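Local structure of sialidase B (Streptococcus pneumoniae serotype 4, 4XJW) at residues 202-206 / 641-645. The protein cleaves terminal sialic acid residues from oligosaccharides, glycoproteins and glycolipids, acting on alpha-2,3, alpha-2,6 and alpha-2,8 linkages. The protein carries 1 engineered substitution. Sequence-based numbering, arbitrary orientation.
Sequences QANYF and LHLSN
Tyr205 packs the CD1-CE1 side of its ring against the backbone of His642 and Leu643, joining the start of the first strand of a sialidase beta-propeller sheet, 205-213, to the late loop before strand 647-652. Leu643 O lies at the ring edge, near its plane, 3.5 Å from Tyr205 CD1, while Tyr205 CE1 comes within 3.4 Å of His642 C. With CG beside its own backbone N and anti to the carbonyl carbon (chi1 -51°), the ring turns this side to the two carbonyls and brings its hydroxyl to a water and the backbone of Trp270. Tyr205 OH gives its proton to that water, 2.6 Å away, which in turn donates to His642 O; the hydroxyl is also bonded to Trp270 N. One ring face is covered at its rim by CG of Asn204, whose amide is held by Ser197 and Val268. Beside it, in one of two conformers, Ser644 OG donates to Asn204 O at 3.0 Å, approaching 24° off the carbonyl plane. A second water donates to the same oxygen and accepts from Asn645 N, so in that conformer two donors grip this carbonyl. His642 NE2 is hydrogen-bonded to Lys277 O, and its ring meets His231 edge-to-face, about 10 Å from the side chain of Asp232, the probable proton acceptor. A third water closes the seam, accepting from Phe206 N at 2.9 Å and donating to Leu643 O at 2.7 Å.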
loop_
_atom_site.group_PDB
_atom_site.type_symbol
_atom_site.label_atom_id
_atom_site.label_comp_id
_atom_site.label_asym_id
_atom_site.label_seq_id
_atom_site.Cartn_x
_atom_site.Cartn_y
_atom_site.Cartn_z
ATOM N N GLN A 202 -3.811 -1.578 13.872
ATOM C CA GLN A 202 -2.834 -0.707 14.526
ATOM C C GLN A 202 -1.544 -0.513 13.732
ATOM O O GLN A 202 -0.536 -0.047 14.266
ATOM C CB GLN A 202 -2.561 -1.161 15.962
ATOM C CG GLN A 202 -3.773 -0.969 16.868
ATOM C CD GLN A 202 -4.114 0.497 17.103
ATOM O OE1 GLN A 202 -5.093 1.026 16.558
ATOM N NE2 GLN A 202 -3.327 1.156 17.940
ATOM N N ALA A 203 -1.581 -0.840 12.446
ATOM C CA ALA A 203 -0.481 -0.430 11.585
ATOM C C ALA A 203 -0.760 0.964 11.078
ATOM O O ALA A 203 -1.889 1.296 10.714
ATOM C CB ALA A 203 -0.318 -1.386 10.418
ATOM N N ASN A 204 0.274 1.788 11.034
ATOM C CA ASN A 204 0.116 3.134 10.521
ATOM C C ASN A 204 0.280 3.196 9.008
ATOM O O ASN A 204 -0.006 4.228 8.402
ATOM C CB ASN A 204 1.107 4.082 11.211
ATOM C CG ASN A 204 0.682 5.549 11.139
ATOM O OD1 ASN A 204 -0.510 5.877 11.077
ATOM N ND2 ASN A 204 1.668 6.445 11.157
ATOM N N TYR A 205 0.718 2.090 8.394
ATOM C CA TYR A 205 1.020 2.075 6.952
ATOM C C TYR A 205 0.450 0.835 6.287
ATOM O O TYR A 205 0.313 -0.208 6.927
ATOM C CB TYR A 205 2.533 2.176 6.711
ATOM C CG TYR A 205 3.129 3.333 7.477
ATOM C CD1 TYR A 205 3.065 4.635 6.970
ATOM C CD2 TYR A 205 3.657 3.136 8.744
ATOM C CE1 TYR A 205 3.564 5.713 7.695
ATOM C CE2 TYR A 205 4.154 4.198 9.477
ATOM C CZ TYR A 205 4.097 5.471 8.957
ATOM O OH TYR A 205 4.574 6.507 9.711
ATOM N N PHE A 206 0.111 0.957 5.005
ATOM C CA PHE A 206 -0.437 -0.165 4.242
ATOM C C PHE A 206 0.161 -0.161 2.860
ATOM O O PHE A 206 0.441 0.904 2.302
ATOM C CB PHE A 206 -1.964 -0.076 4.143
ATOM C CG PHE A 206 -2.635 -0.118 5.469
ATOM C CD1 PHE A 206 -2.890 -1.331 6.088
ATOM C CD2 PHE A 206 -2.944 1.057 6.130
ATOM C CE1 PHE A 206 -3.463 -1.374 7.334
ATOM C CE2 PHE A 206 -3.545 1.025 7.376
ATOM C CZ PHE A 206 -3.792 -0.192 7.986
ATOM N N LEU A 641 8.277 7.898 1.068
ATOM C CA LEU A 641 8.229 6.821 2.055
ATOM C C LEU A 641 7.324 7.218 3.206
ATOM O O LEU A 641 7.177 8.404 3.514
ATOM C CB LEU A 641 9.623 6.563 2.625
ATOM C CG LEU A 641 10.687 6.207 1.592
ATOM C CD1 LEU A 641 12.025 6.145 2.286
ATOM C CD2 LEU A 641 10.370 4.869 0.968
ATOM N N HIS A 642 6.690 6.226 3.825
ATOM C CA HIS A 642 6.040 6.412 5.128
ATOM C C HIS A 642 4.890 7.418 5.105
ATOM O O HIS A 642 4.826 8.333 5.948
ATOM C CB HIS A 642 7.070 6.803 6.204
ATOM C CG HIS A 642 8.351 6.025 6.116
ATOM N ND1 HIS A 642 8.384 4.681 5.803
ATOM C CD2 HIS A 642 9.639 6.422 6.236
ATOM C CE1 HIS A 642 9.646 4.279 5.758
ATOM N NE2 HIS A 642 10.428 5.310 6.033
ATOM N N LEU A 643 3.980 7.232 4.151
ATOM C CA LEU A 643 2.775 8.049 4.054
ATOM C C LEU A 643 1.600 7.232 4.530
ATOM O O LEU A 643 1.483 6.058 4.164
ATOM C CB LEU A 643 2.514 8.490 2.612
ATOM C CG LEU A 643 3.665 9.167 1.862
ATOM C CD1 LEU A 643 3.287 9.434 0.412
ATOM C CD2 LEU A 643 4.100 10.447 2.546
ATOM N N SER A 644 0.734 7.865 5.313
ATOM C CA SER A 644 -0.470 7.199 5.792
ATOM C C SER A 644 -1.698 7.461 4.919
ATOM O O SER A 644 -1.875 8.547 4.352
ATOM C CB SER A 644 -0.752 7.601 7.230
ATOM O OG SER A 644 0.280 7.147 8.078
ATOM N N ASN A 645 -2.543 6.438 4.811
ATOM C CA ASN A 645 -3.847 6.554 4.158
ATOM C C ASN A 645 -3.757 6.960 2.696
ATOM O O ASN A 645 -4.539 7.791 2.208
ATOM C CB ASN A 645 -4.763 7.504 4.945
ATOM C CG ASN A 645 -5.211 6.923 6.262
ATOM O OD1 ASN A 645 -4.811 5.824 6.637
ATOM N ND2 ASN A 645 -6.044 7.669 6.986
HETATM O O HOH W 1 -2.162 4.250 6.559
HETATM O O HOH W 2 5.470 8.691 8.578
HETATM O O HOH W 3 0.459 3.584 3.791
#